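Local coordinates for N-acylhomoserine lactone dependent regulatory protein (Burkholderia cenocepacia, PDB 5L10) that probably binds DNA and regulates transcription in response to N-acylhomoserine lactones, this chain being its autoinducer-binding part without the DNA-binding region, at residues W66-R69 against Y70-G74. Numbering follows the deposited sequence.
With GOL (glycerol), chain I.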
loop_
_atom_site.group_PDB
_atom_site.type_symbol
_atom_site.label_atom_id
_atom_site.label_comp_id
_atom_site.label_asym_id
_atom_site.label_seq_id
_atom_site.Cartn_x
_atom_site.Cartn_y
_atom_site.Cartn_z
ATOM N N TRP A 66 -17.310 -21.774 0.259
ATOM C CA TRP A 66 -17.063 -20.867 -0.858
ATOM C C TRP A 66 -15.710 -21.141 -1.497
ATOM O O TRP A 66 -15.597 -21.213 -2.726
ATOM C CB TRP A 66 -17.142 -19.413 -0.403
ATOM C CG TRP A 66 -16.784 -18.454 -1.503
ATOM C CD1 TRP A 66 -17.568 -18.087 -2.561
ATOM C CD2 TRP A 66 -15.548 -17.744 -1.657
ATOM N NE1 TRP A 66 -16.899 -17.193 -3.361
ATOM C CE2 TRP A 66 -15.658 -16.964 -2.827
ATOM C CE3 TRP A 66 -14.362 -17.692 -0.920
ATOM C CZ2 TRP A 66 -14.624 -16.142 -3.276
ATOM C CZ3 TRP A 66 -13.338 -16.873 -1.367
ATOM C CH2 TRP A 66 -13.477 -16.110 -2.532
ATOM N N GLU A 67 -14.663 -21.280 -0.677
ATOM C CA GLU A 67 -13.352 -21.607 -1.224
ATOM C C GLU A 67 -13.368 -22.970 -1.903
ATOM O O GLU A 67 -12.764 -23.149 -2.967
ATOM C CB GLU A 67 -12.288 -21.570 -0.128
ATOM C CG GLU A 67 -10.899 -21.935 -0.636
ATOM C CD GLU A 67 -9.867 -22.040 0.470
ATOM O OE1 GLU A 67 -10.190 -21.708 1.631
ATOM O OE2 GLU A 67 -8.725 -22.455 0.172
ATOM N N HIS A 68 -14.067 -23.942 -1.306
ATOM C CA HIS A 68 -14.155 -25.271 -1.904
ATOM C C HIS A 68 -14.739 -25.209 -3.309
ATOM O O HIS A 68 -14.259 -25.893 -4.220
ATOM C CB HIS A 68 -14.994 -26.192 -1.018
ATOM C CG HIS A 68 -15.324 -27.509 -1.653
ATOM N ND1 HIS A 68 -14.482 -28.599 -1.592
ATOM C CD2 HIS A 68 -16.406 -27.910 -2.361
ATOM C CE1 HIS A 68 -15.032 -29.615 -2.235
ATOM N NE2 HIS A 68 -16.199 -29.223 -2.711
ATOM N N ARG A 69 -15.775 -24.393 -3.507
ATOM C CA ARG A 69 -16.343 -24.244 -4.839
ATOM C C ARG A 69 -15.486 -23.339 -5.712
ATOM O O ARG A 69 -15.425 -23.539 -6.931
ATOM C CB ARG A 69 -17.775 -23.721 -4.733
ATOM C CG ARG A 69 -18.689 -24.686 -3.993
ATOM C CD ARG A 69 -19.848 -23.973 -3.338
ATOM N NE ARG A 69 -20.856 -23.554 -4.302
ATOM C CZ ARG A 69 -21.903 -24.294 -4.648
ATOM N NH1 ARG A 69 -22.074 -25.493 -4.108
ATOM N NH2 ARG A 69 -22.781 -23.837 -5.530
ATOM N N TYR A 70 -14.806 -22.362 -5.104
ATOM C CA TYR A 70 -13.821 -21.569 -5.830
ATOM C C TYR A 70 -12.728 -22.449 -6.427
ATOM O O TYR A 70 -12.179 -22.128 -7.486
ATOM C CB TYR A 70 -13.215 -20.519 -4.893
ATOM C CG TYR A 70 -12.328 -19.502 -5.576
ATOM C CD1 TYR A 70 -12.840 -18.288 -6.016
ATOM C CD2 TYR A 70 -10.976 -19.749 -5.768
ATOM C CE1 TYR A 70 -12.032 -17.358 -6.640
ATOM C CE2 TYR A 70 -10.162 -18.826 -6.390
ATOM C CZ TYR A 70 -10.694 -17.633 -6.823
ATOM O OH TYR A 70 -9.881 -16.712 -7.441
ATOM N N VAL A 71 -12.406 -23.563 -5.773
ATOM C CA VAL A 71 -11.348 -24.449 -6.246
ATOM C C VAL A 71 -11.875 -25.453 -7.261
ATOM O O VAL A 71 -11.320 -25.586 -8.355
ATOM C CB VAL A 71 -10.678 -25.157 -5.049
ATOM C CG1 VAL A 71 -9.772 -26.277 -5.531
ATOM C CG2 VAL A 71 -9.880 -24.160 -4.220
ATOM N N LYS A 72 -12.953 -26.170 -6.926
ATOM C CA LYS A 72 -13.439 -27.232 -7.802
ATOM C C LYS A 72 -14.017 -26.695 -9.106
ATOM O O LYS A 72 -14.043 -27.426 -10.102
ATOM C CB LYS A 72 -14.482 -28.090 -7.079
ATOM C CG LYS A 72 -15.885 -27.506 -7.060
ATOM C CD LYS A 72 -16.863 -28.402 -6.311
ATOM C CE LYS A 72 -17.133 -29.689 -7.068
ATOM N NZ LYS A 72 -18.203 -30.506 -6.424
ATOM N N PHE A 73 -14.467 -25.442 -9.132
ATOM C CA PHE A 73 -14.973 -24.840 -10.358
ATOM C C PHE A 73 -13.914 -24.034 -11.101
ATOM O O PHE A 73 -14.231 -23.432 -12.132
ATOM C CB PHE A 73 -16.184 -23.948 -10.059
ATOM C CG PHE A 73 -17.387 -24.704 -9.564
ATOM C CD1 PHE A 73 -17.556 -26.044 -9.879
ATOM C CD2 PHE A 73 -18.344 -24.078 -8.780
ATOM C CE1 PHE A 73 -18.658 -26.746 -9.422
ATOM C CE2 PHE A 73 -19.448 -24.778 -8.320
ATOM C CZ PHE A 73 -19.605 -26.112 -8.643
ATOM N N GLY A 74 -12.680 -24.004 -10.605
ATOM C CA GLY A 74 -11.594 -23.348 -11.319
ATOM C C GLY A 74 -11.749 -21.850 -11.464
ATOM O O GLY A 74 -11.424 -21.294 -12.521
HETATM C C1 GOL I . -17.855 -32.872 -3.841
HETATM O O1 GOL I . -18.413 -31.594 -3.624
HETATM C C2 GOL I . -16.407 -32.890 -3.362
HETATM O O2 GOL I . -16.330 -33.518 -2.099
HETATM C C3 GOL I . -15.534 -33.644 -4.360
HETATM O O3 GOL I . -15.582 -33.000 -5.614
#
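Trp66 and Tyr70 lie side by side, one turn apart, on helix 64-72, which ends in a Schellman motif with Gly74 the first residue past the helix. The helix belongs to the autoinducer-binding domain of this LuxR-family regulator, an antiparallel sheet flanked by helices. Both rings leave the helix in the same direction because in each CG stands anti to the backbone N (chi1 175° for Trp66, -171° for Tyr70). Trp66 CZ2 meets Tyr70 CD1 at 3.9 Å, with the ring planes inclined at 44°, so the pair is oblique. Tyr70 is buried; it packs on Met56 and Ile58 of strand 56-60 and on Phe105 of helix 103-111, and its hydroxyl bonds to Asp79, while Trp66 packs on Ala109 and Phe112.

The Phe73 ring reaches back to Arg69. Its CE2 sits over one face of the guanidinium, offset toward the rim, and approaches Arg69 CB at 4.1 Å. The Arg69 chain is bent, and its NH2 forms a salt bridge with Asp108.

His68 and Lys72 cross on the exposed side. Lys72 CD comes within 3.8 Å of His68 NE2, oblique to the imidazole.

Main-chain bonds from Tyr70 N to Trp66 O, Val71 N to Glu67 O and Lys72 N to His68 O continue the helical pattern. Phe73 N closes the last turn on Arg69 O at 3.1 Å. Gly74, with positive phi, sends its N back to Val71 O at 3.1 Å. At the surface, one oxygen of a glycerol, probably from the crystallisation liquor, joins two side chains: O1 accepts a bond from Lys72 NZ at 3.0 Å and makes a weak one with His68 NE2 at 3.4 Å.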